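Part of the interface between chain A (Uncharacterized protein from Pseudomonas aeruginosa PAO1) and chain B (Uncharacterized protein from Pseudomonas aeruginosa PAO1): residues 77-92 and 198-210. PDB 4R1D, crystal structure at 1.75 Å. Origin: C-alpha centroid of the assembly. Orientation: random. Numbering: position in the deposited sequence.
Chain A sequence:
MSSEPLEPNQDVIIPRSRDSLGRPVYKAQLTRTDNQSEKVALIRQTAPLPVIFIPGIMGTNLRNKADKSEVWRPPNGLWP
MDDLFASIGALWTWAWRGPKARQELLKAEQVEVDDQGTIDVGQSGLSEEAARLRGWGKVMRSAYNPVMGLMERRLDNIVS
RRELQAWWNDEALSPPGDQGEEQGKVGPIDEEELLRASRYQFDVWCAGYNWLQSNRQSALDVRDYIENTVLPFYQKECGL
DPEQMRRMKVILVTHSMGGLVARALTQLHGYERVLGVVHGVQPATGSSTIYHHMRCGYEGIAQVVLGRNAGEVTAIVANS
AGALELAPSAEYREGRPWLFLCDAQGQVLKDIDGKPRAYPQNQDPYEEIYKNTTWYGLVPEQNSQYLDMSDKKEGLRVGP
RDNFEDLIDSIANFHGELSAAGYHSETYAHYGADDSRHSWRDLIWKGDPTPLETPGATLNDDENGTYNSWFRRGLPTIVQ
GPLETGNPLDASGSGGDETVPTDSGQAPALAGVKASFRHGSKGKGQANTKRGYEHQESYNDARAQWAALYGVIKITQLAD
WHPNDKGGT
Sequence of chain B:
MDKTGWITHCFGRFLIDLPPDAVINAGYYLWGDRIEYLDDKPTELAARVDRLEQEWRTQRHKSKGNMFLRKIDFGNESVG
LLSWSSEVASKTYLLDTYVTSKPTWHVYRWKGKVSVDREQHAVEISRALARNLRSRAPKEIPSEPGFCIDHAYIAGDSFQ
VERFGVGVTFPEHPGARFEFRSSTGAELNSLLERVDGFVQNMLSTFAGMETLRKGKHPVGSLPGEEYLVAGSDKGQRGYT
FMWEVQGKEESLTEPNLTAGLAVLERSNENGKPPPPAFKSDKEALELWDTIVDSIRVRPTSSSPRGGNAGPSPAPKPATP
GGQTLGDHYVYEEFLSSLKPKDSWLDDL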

ATOM      1  N   GLY A  77      -7.957   7.106  -9.285  1.00 19.08           N
ATOM      2  CA  GLY A  77      -8.765   8.294  -9.051  1.00 23.75           C
ATOM      3  C   GLY A  77      -9.611   8.707 -10.247  1.00 33.10           C
ATOM      4  O   GLY A  77      -9.634   8.023 -11.270  1.00 31.74           O
ATOM      5  N   LEU A  78     -10.317   9.827 -10.118  1.00 37.16           N
ATOM      6  CA  LEU A  78     -11.112  10.356 -11.226  1.00 43.07           C
ATOM      7  C   LEU A  78     -10.195  11.079 -12.199  1.00 42.65           C
ATOM      8  O   LEU A  78     -10.621  11.533 -13.259  1.00 43.85           O
ATOM      9  CB  LEU A  78     -12.198  11.306 -10.716  1.00 39.79           C
ATOM     10  CG  LEU A  78     -13.153  10.701  -9.687  1.00 48.63           C
ATOM     11  CD1 LEU A  78     -14.300  11.657  -9.385  1.00 48.64           C
ATOM     12  CD2 LEU A  78     -13.685   9.358 -10.181  1.00 47.75           C
ATOM     13  N   TRP A  79      -8.926  11.172 -11.821  1.00 40.57           N
ATOM     14  CA  TRP A  79      -7.917  11.833 -12.630  1.00 46.46           C
ATOM     15  C   TRP A  79      -6.692  10.929 -12.739  1.00 44.28           C
ATOM     16  O   TRP A  79      -6.341  10.243 -11.783  1.00 43.32           O
ATOM     17  CB  TRP A  79      -7.532  13.163 -11.980  1.00 45.10           C
ATOM     18  CG  TRP A  79      -7.569  14.323 -12.917  1.00 57.00           C
ATOM     19  CD1 TRP A  79      -6.499  14.996 -13.432  1.00 63.59           C
ATOM     20  CD2 TRP A  79      -8.738  14.948 -13.461  1.00 66.28           C
ATOM     21  NE1 TRP A  79      -6.931  16.004 -14.264  1.00 66.80           N
ATOM     22  CE2 TRP A  79      -8.301  15.996 -14.298  1.00 71.80           C
ATOM     23  CE3 TRP A  79     -10.113  14.725 -13.321  1.00 66.55           C
ATOM     24  CZ2 TRP A  79      -9.189  16.818 -14.994  1.00 75.67           C
ATOM     25  CZ3 TRP A  79     -10.994  15.541 -14.013  1.00 70.84           C
ATOM     26  CH2 TRP A  79     -10.528  16.575 -14.839  1.00 74.45           C
ATOM     27  N   PRO A  80      -6.061  10.888 -13.920  1.00 50.36           N
ATOM     28  CA  PRO A  80      -6.572  11.501 -15.145  1.00 50.55           C
ATOM     29  C   PRO A  80      -7.285  10.446 -15.989  1.00 47.51           C
ATOM     30  O   PRO A  80      -6.650   9.495 -16.447  1.00 56.25           O
ATOM     31  CB  PRO A  80      -5.296  11.951 -15.848  1.00 42.37           C
ATOM     32  CG  PRO A  80      -4.293  10.893 -15.474  1.00 52.13           C
ATOM     33  CD  PRO A  80      -4.689  10.374 -14.100  1.00 45.75           C
ATOM     34  N   MET A  81      -8.592  10.598 -16.167  1.00 51.75           N
ATOM     35  CA  MET A  81      -9.339   9.710 -17.045  1.00 45.60           C
ATOM     36  C   MET A  81      -8.884   9.946 -18.480  1.00 42.06           C
ATOM     37  O   MET A  81      -9.623  10.515 -19.280  1.00 48.97           O
ATOM     38  CB  MET A  81     -10.840   9.985 -16.927  1.00 49.33           C
ATOM     39  CG  MET A  81     -11.450   9.564 -15.608  1.00 49.09           C
ATOM     40  SD  MET A  81     -11.617   7.774 -15.483  1.00 52.45           S
ATOM     41  CE  MET A  81     -13.006   7.474 -16.578  1.00 41.83           C
ATOM     42  N   ASP A  82      -7.669   9.517 -18.802  1.00 38.92           N
ATOM     43  CA  ASP A  82      -7.080   9.823 -20.102  1.00 47.03           C
ATOM     44  C   ASP A  82      -6.596   8.577 -20.832  1.00 43.46           C
ATOM     45  O   ASP A  82      -6.032   8.665 -21.922  1.00 47.07           O
ATOM     46  CB  ASP A  82      -5.921  10.818 -19.949  1.00 46.61           C
ATOM     47  CG  ASP A  82      -4.786  10.273 -19.090  1.00 53.39           C
ATOM     48  OD1 ASP A  82      -4.004  11.085 -18.553  1.00 59.23           O
ATOM     49  OD2 ASP A  82      -4.669   9.036 -18.949  1.00 50.62           O
ATOM     50  N   ASP A  83      -6.808   7.415 -20.226  1.00 34.82           N
ATOM     51  CA  ASP A  83      -6.367   6.174 -20.836  1.00 31.01           C
ATOM     52  C   ASP A  83      -7.345   5.046 -20.549  1.00 31.20           C
ATOM     53  O   ASP A  83      -7.627   4.736 -19.399  1.00 25.73           O
ATOM     54  CB  ASP A  83      -4.977   5.791 -20.335  1.00 30.43           C
ATOM     55  CG  ASP A  83      -4.456   4.550 -21.006  1.00 36.55           C
ATOM     56  OD1 ASP A  83      -4.110   4.633 -22.208  1.00 36.42           O
ATOM     57  OD2 ASP A  83      -4.408   3.492 -20.343  1.00 29.00           O
ATOM     58  N   LEU A  84      -7.856   4.428 -21.604  1.00 26.46           N
ATOM     59  CA  LEU A  84      -8.866   3.384 -21.446  1.00 24.82           C
ATOM     60  C   LEU A  84      -8.443   2.240 -20.514  1.00 22.71           C
ATOM     61  O   LEU A  84      -9.184   1.867 -19.604  1.00 23.17           O
ATOM     62  CB  LEU A  84      -9.263   2.844 -22.821  1.00 29.73           C
ATOM     63  CG  LEU A  84     -10.358   1.789 -22.856  1.00 24.28           C
ATOM     64  CD1 LEU A  84     -11.100   1.891 -24.178  1.00 25.11           C
ATOM     65  CD2 LEU A  84      -9.794   0.383 -22.629  1.00 24.43           C
ATOM     66  N   PHE A  85      -7.263   1.671 -20.737  1.00 23.52           N
ATOM     67  CA  PHE A  85      -6.849   0.525 -19.942  1.00 23.27           C
ATOM     68  C   PHE A  85      -6.531   0.895 -18.506  1.00 25.57           C
ATOM     69  O   PHE A  85      -6.742   0.097 -17.602  1.00 23.35           O
ATOM     70  CB  PHE A  85      -5.688  -0.221 -20.586  1.00 26.43           C
ATOM     71  CG  PHE A  85      -6.130  -1.267 -21.555  1.00 27.46           C
ATOM     72  CD1 PHE A  85      -6.759  -2.419 -21.102  1.00 29.07           C
ATOM     73  CD2 PHE A  85      -5.930  -1.103 -22.918  1.00 27.21           C
ATOM     74  CE1 PHE A  85      -7.175  -3.394 -21.988  1.00 30.85           C
ATOM     75  CE2 PHE A  85      -6.351  -2.072 -23.810  1.00 31.08           C
ATOM     76  CZ  PHE A  85      -6.973  -3.218 -23.345  1.00 27.72           C
ATOM     77  N   ALA A  86      -6.030   2.113 -18.311  1.00 27.15           N
ATOM     78  CA  ALA A  86      -5.824   2.656 -16.973  1.00 30.91           C
ATOM     79  C   ALA A  86      -7.133   2.619 -16.195  1.00 24.87           C
ATOM     80  O   ALA A  86      -7.158   2.235 -15.022  1.00 26.39           O
ATOM     81  CB  ALA A  86      -5.298   4.090 -17.057  1.00 25.62           C
ATOM     82  N   SER A  87      -8.216   3.012 -16.861  1.00 23.47           N
ATOM     83  CA  SER A  87      -9.530   3.087 -16.225  1.00 21.30           C
ATOM     84  C   SER A  87     -10.096   1.685 -15.939  1.00 22.84           C
ATOM     85  O   SER A  87     -10.769   1.473 -14.933  1.00 19.50           O
ATOM     86  CB  SER A  87     -10.494   3.940 -17.050  1.00 22.46           C
ATOM     87  OG  SER A  87     -11.037   3.211 -18.140  1.00 28.06           O
ATOM     88  N   ILE A  88      -9.804   0.723 -16.806  1.00 18.75           N
ATOM     89  CA  ILE A  88     -10.152  -0.669 -16.501  1.00 20.12           C
ATOM     90  C   ILE A  88      -9.406  -1.122 -15.247  1.00 23.88           C
ATOM     91  O   ILE A  88      -9.986  -1.756 -14.361  1.00 16.89           O
ATOM     92  CB  ILE A  88      -9.880  -1.611 -17.698  1.00 21.79           C
ATOM     93  CG1 ILE A  88     -10.910  -1.354 -18.798  1.00 22.55           C
ATOM     94  CG2 ILE A  88      -9.911  -3.083 -17.273  1.00 22.45           C
ATOM     95  CD1 ILE A  88     -10.735  -2.227 -20.014  1.00 22.28           C
ATOM     96  N   GLY A  89      -8.127  -0.766 -15.148  1.00 23.04           N
ATOM     97  CA  GLY A  89      -7.339  -1.131 -13.986  1.00 22.21           C
ATOM     98  C   GLY A  89      -7.951  -0.606 -12.702  1.00 17.00           C
ATOM     99  O   GLY A  89      -7.990  -1.306 -11.678  1.00 22.20           O
ATOM    100  N   ALA A  90      -8.443   0.622 -12.754  1.00 21.67           N
ATOM    101  CA  ALA A  90      -9.026   1.254 -11.576  1.00 19.54           C
ATOM    102  C   ALA A  90     -10.381   0.646 -11.255  1.00 21.57           C
ATOM    103  O   ALA A  90     -10.766   0.512 -10.092  1.00 22.05           O
ATOM    104  CB  ALA A  90      -9.153   2.754 -11.776  1.00 21.62           C
ATOM    105  N   LEU A  91     -11.123   0.295 -12.292  1.00 19.11           N
ATOM    106  CA  LEU A  91     -12.424  -0.329 -12.074  1.00 18.22           C
ATOM    107  C   LEU A  91     -12.237  -1.664 -11.341  1.00 16.44           C
ATOM    108  O   LEU A  91     -12.880  -1.934 -10.317  1.00 17.91           O
ATOM    109  CB  LEU A  91     -13.141  -0.517 -13.413  1.00 16.59           C
ATOM    110  CG  LEU A  91     -14.426  -1.343 -13.376  1.00 16.79           C
ATOM    111  CD1 LEU A  91     -15.464  -0.672 -12.476  1.00 18.51           C
ATOM    112  CD2 LEU A  91     -14.962  -1.519 -14.794  1.00 18.36           C
ATOM    113  N   TRP A  92     -11.337  -2.490 -11.861  1.00 16.08           N
ATOM    114  CA  TRP A  92     -11.121  -3.843 -11.362  1.00 15.32           C
ATOM    115  C   TRP A  92     -10.499  -3.893  -9.972  1.00 19.55           C
ATOM    116  O   TRP A  92     -10.829  -4.762  -9.165  1.00 17.92           O
ATOM    117  CB  TRP A  92     -10.208  -4.587 -12.323  1.00 17.87           C
ATOM    118  CG  TRP A  92      -9.818  -5.959 -11.884  1.00 16.29           C
ATOM    119  CD1 TRP A  92      -8.569  -6.374 -11.541  1.00 20.29           C
ATOM    120  CD2 TRP A  92     -10.673  -7.105 -11.753  1.00 19.06           C
ATOM    121  NE1 TRP A  92      -8.584  -7.707 -11.211  1.00 20.20           N
ATOM    122  CE2 TRP A  92      -9.863  -8.180 -11.328  1.00 16.74           C
ATOM    123  CE3 TRP A  92     -12.039  -7.324 -11.947  1.00 15.87           C
ATOM    124  CZ2 TRP A  92     -10.371  -9.460 -11.103  1.00 17.05           C
ATOM    125  CZ3 TRP A  92     -12.546  -8.596 -11.717  1.00 16.76           C
ATOM    126  CH2 TRP A  92     -11.713  -9.648 -11.302  1.00 18.50           C
TER
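Chain B, residues 198-210: FVQNMLSTFAGME

Chain B lies on chain A as a helix, residues 198-205, running almost antiparallel to chain A helix 84-92: the two N-to-C directions differ by 172° and the axes approach to 10.8 Å. Beyond the helix, chain B makes a type I turn from Phe B206 to Met B209 and enters a strand. No direct hydrogen bond joins the stretches, so the fit rests mainly on apolar packing.

Along chain A, the loop comes first. Leu A78 brings CD2 to 4.2 Å from CD2 of Phe B198, at the edge of that ring, while its carbonyl O accepts from a water (2.8 Å) that in turn accepts from Asn B201 ND2 (3.0 Å), a bridge between backbone and amide. Met A81 points toward chain B, and its flexible, unbranched side chain suits a varied pocket: SD lies 4.1 Å from Phe B198 CE2, and CE lies 4.1 Å from Met B202 CG and 4.0 Å from Phe B206 CE2.

Asp A83 caps the helix, its OD2 accepting from Ala A86 N at 2.9 Å. Just beyond, the first turn meets Phe B206, whose flat ring presents a face to Leu A84; CA of Leu A84 sits 3.7 Å from the ring centroid in a CH-pi contact. Leu A84 CD2 also presses tightly on Met B209 CE, at 3.1 Å.

One turn on, Ser A87 is small enough to let chain B come close. Its OG donates to Leu A84 O (2.7 Å), satisfying the hydroxyl within its own helix, and lies 3.2 Å from Met B202 CE. Ile A88 places CG1 3.9 Å from that same Met B202 CE. Toward the end of the stretch, Ala A90 CB rests 3.9 Å from Phe B198 CZ, and Leu A91 sets CB 3.9 Å from Phe B198 CE1 and CD2 3.9 Å from Met B202 SD.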

ATOM      1  N   PHE B 198     -18.702   5.467 -11.963  1.00 21.19           N
ATOM      2  CA  PHE B 198     -17.395   5.282 -12.576  1.00 21.54           C
ATOM      3  C   PHE B 198     -17.539   4.705 -13.983  1.00 22.93           C
ATOM      4  O   PHE B 198     -16.874   5.158 -14.917  1.00 21.28           O
ATOM      5  CB  PHE B 198     -16.489   4.389 -11.726  1.00 19.24           C
ATOM      6  CG  PHE B 198     -15.051   4.412 -12.162  1.00 26.17           C
ATOM      7  CD1 PHE B 198     -14.512   3.362 -12.889  1.00 26.65           C
ATOM      8  CD2 PHE B 198     -14.248   5.504 -11.875  1.00 36.52           C
ATOM      9  CE1 PHE B 198     -13.194   3.388 -13.297  1.00 23.71           C
ATOM     10  CE2 PHE B 198     -12.926   5.539 -12.284  1.00 40.90           C
ATOM     11  CZ  PHE B 198     -12.398   4.474 -12.996  1.00 32.10           C
ATOM     12  N   VAL B 199     -18.397   3.699 -14.134  1.00 21.73           N
ATOM     13  CA  VAL B 199     -18.621   3.129 -15.457  1.00 23.80           C
ATOM     14  C   VAL B 199     -19.150   4.173 -16.450  1.00 24.98           C
ATOM     15  O   VAL B 199     -18.654   4.269 -17.568  1.00 25.66           O
ATOM     16  CB  VAL B 199     -19.574   1.912 -15.420  1.00 24.83           C
ATOM     17  CG1 VAL B 199     -19.850   1.429 -16.833  1.00 20.87           C
ATOM     18  CG2 VAL B 199     -18.968   0.794 -14.573  1.00 23.46           C
ATOM     19  N   GLN B 200     -20.160   4.946 -16.053  1.00 23.85           N
ATOM     20  CA  GLN B 200     -20.682   5.983 -16.944  1.00 30.54           C
ATOM     21  C   GLN B 200     -19.566   6.956 -17.325  1.00 25.52           C
ATOM     22  O   GLN B 200     -19.512   7.451 -18.450  1.00 27.58           O
ATOM     23  CB  GLN B 200     -21.853   6.736 -16.304  1.00 29.45           C
ATOM     24  CG  GLN B 200     -23.077   5.885 -16.036  1.00 27.49           C
ATOM     25  CD  GLN B 200     -23.632   5.248 -17.289  1.00 37.12           C
ATOM     26  OE1 GLN B 200     -23.503   5.792 -18.386  1.00 39.55           O
ATOM     27  NE2 GLN B 200     -24.246   4.081 -17.135  1.00 35.87           N
ATOM     28  N   ASN B 201     -18.670   7.222 -16.380  1.00 24.39           N
ATOM     29  CA  ASN B 201     -17.510   8.058 -16.644  1.00 28.55           C
ATOM     30  C   ASN B 201     -16.618   7.413 -17.709  1.00 32.33           C
ATOM     31  O   ASN B 201     -16.166   8.073 -18.646  1.00 27.91           O
ATOM     32  CB  ASN B 201     -16.720   8.303 -15.353  1.00 29.93           C
ATOM     33  CG  ASN B 201     -15.686   9.399 -15.496  1.00 41.67           C
ATOM     34  OD1 ASN B 201     -15.320   9.785 -16.608  1.00 37.85           O
ATOM     35  ND2 ASN B 201     -15.207   9.911 -14.364  1.00 41.07           N
ATOM     36  N   MET B 202     -16.379   6.113 -17.574  1.00 28.64           N
ATOM     37  CA  MET B 202     -15.581   5.400 -18.561  1.00 24.87           C
ATOM     38  C   MET B 202     -16.234   5.446 -19.946  1.00 22.00           C
ATOM     39  O   MET B 202     -15.552   5.676 -20.951  1.00 25.01           O
ATOM     40  CB  MET B 202     -15.363   3.943 -18.137  1.00 23.46           C
ATOM     41  CG  MET B 202     -14.600   3.751 -16.837  1.00 25.26           C
ATOM     42  SD  MET B 202     -14.631   2.004 -16.337  1.00 29.51           S
ATOM     43  CE  MET B 202     -13.488   1.269 -17.513  1.00 25.10           C
ATOM     44  N   LEU B 203     -17.544   5.213 -20.003  1.00 20.40           N
ATOM     45  CA  LEU B 203     -18.251   5.171 -21.285  1.00 21.31           C
ATOM     46  C   LEU B 203     -18.222   6.533 -21.959  1.00 28.55           C
ATOM     47  O   LEU B 203     -18.094   6.639 -23.180  1.00 26.64           O
ATOM     48  CB  LEU B 203     -19.703   4.746 -21.092  1.00 23.49           C
ATOM     49  CG  LEU B 203     -19.941   3.320 -20.600  1.00 27.96           C
ATOM     50  CD1 LEU B 203     -21.414   3.120 -20.279  1.00 26.48           C
ATOM     51  CD2 LEU B 203     -19.462   2.311 -21.633  1.00 28.54           C
ATOM     52  N   SER B 204     -18.358   7.572 -21.144  1.00 25.60           N
ATOM     53  CA  SER B 204     -18.428   8.936 -21.641  1.00 26.98           C
ATOM     54  C   SER B 204     -17.078   9.400 -22.155  1.00 27.45           C
ATOM     55  O   SER B 204     -16.999  10.171 -23.115  1.00 32.91           O
ATOM     56  CB  SER B 204     -18.919   9.882 -20.534  1.00 27.47           C
ATOM     57  OG  SER B 204     -20.287   9.655 -20.239  1.00 39.82           O
ATOM     58  N   THR B 205     -16.018   8.929 -21.506  1.00 25.20           N
ATOM     59  CA  THR B 205     -14.669   9.367 -21.816  1.00 27.73           C
ATOM     60  C   THR B 205     -14.048   8.578 -22.964  1.00 32.80           C
ATOM     61  O   THR B 205     -13.289   9.128 -23.764  1.00 29.60           O
ATOM     62  CB  THR B 205     -13.757   9.248 -20.585  1.00 29.48           C
ATOM     63  OG1 THR B 205     -14.328   9.982 -19.494  1.00 32.48           O
ATOM     64  CG2 THR B 205     -12.376   9.790 -20.892  1.00 35.61           C
ATOM     65  N   PHE B 206     -14.370   7.288 -23.038  1.00 26.95           N
ATOM     66  CA  PHE B 206     -13.712   6.385 -23.984  1.00 26.22           C
ATOM     67  C   PHE B 206     -14.691   5.737 -24.961  1.00 25.33           C
ATOM     68  O   PHE B 206     -15.507   4.903 -24.573  1.00 25.23           O
ATOM     69  CB  PHE B 206     -12.933   5.295 -23.233  1.00 24.70           C
ATOM     70  CG  PHE B 206     -11.944   5.834 -22.232  1.00 29.10           C
ATOM     71  CD1 PHE B 206     -10.763   6.427 -22.652  1.00 26.10           C
ATOM     72  CD2 PHE B 206     -12.198   5.751 -20.869  1.00 29.37           C
ATOM     73  CE1 PHE B 206      -9.853   6.931 -21.738  1.00 33.47           C
ATOM     74  CE2 PHE B 206     -11.289   6.245 -19.946  1.00 29.61           C
ATOM     75  CZ  PHE B 206     -10.117   6.840 -20.382  1.00 33.77           C
ATOM     76  N   ALA B 207     -14.597   6.108 -26.234  1.00 23.74           N
ATOM     77  CA  ALA B 207     -15.490   5.552 -27.247  1.00 24.72           C
ATOM     78  C   ALA B 207     -15.283   4.050 -27.386  1.00 24.52           C
ATOM     79  O   ALA B 207     -16.182   3.329 -27.820  1.00 21.98           O
ATOM     80  CB  ALA B 207     -15.266   6.244 -28.590  1.00 26.69           C
ATOM     81  N   GLY B 208     -14.098   3.578 -27.012  1.00 21.05           N
ATOM     82  CA  GLY B 208     -13.793   2.163 -27.110  1.00 19.64           C
ATOM     83  C   GLY B 208     -14.374   1.310 -25.993  1.00 22.60           C
ATOM     84  O   GLY B 208     -14.275   0.084 -26.049  1.00 21.05           O
ATOM     85  N   MET B 209     -14.962   1.951 -24.979  1.00 22.03           N
ATOM     86  CA  MET B 209     -15.600   1.242 -23.867  1.00 22.27           C
ATOM     87  C   MET B 209     -17.056   0.940 -24.195  1.00 21.57           C
ATOM     88  O   MET B 209     -17.730   1.748 -24.833  1.00 23.65           O
ATOM     89  CB  MET B 209     -15.551   2.077 -22.578  1.00 19.92           C
ATOM     90  CG  MET B 209     -14.202   2.070 -21.845  1.00 24.88           C
ATOM     91  SD  MET B 209     -13.687   0.437 -21.272  1.00 25.48           S
ATOM     92  CE  MET B 209     -12.828  -0.185 -22.670  1.00 35.13           C
ATOM     93  N   GLU B 210     -17.546  -0.214 -23.756  1.00 20.10           N
ATOM     94  CA  GLU B 210     -18.973  -0.487 -23.841  1.00 22.74           C
ATOM     95  C   GLU B 210     -19.464  -1.366 -22.694  1.00 22.83           C
ATOM     96  O   GLU B 210     -18.704  -2.143 -22.118  1.00 19.88           O
ATOM     97  CB  GLU B 210     -19.329  -1.126 -25.184  1.00 25.95           C
ATOM     98  CG  GLU B 210     -18.970  -2.583 -25.308  1.00 28.43           C
ATOM     99  CD  GLU B 210     -19.311  -3.138 -26.690  1.00 29.16           C
ATOM    100  OE1 GLU B 210     -18.377  -3.334 -27.489  1.00 29.17           O
ATOM    101  OE2 GLU B 210     -20.504  -3.364 -26.972  1.00 31.90           O
TER
HETATM  102  O   HOH W   1     -13.194  12.164 -14.271  1.00 46.52           O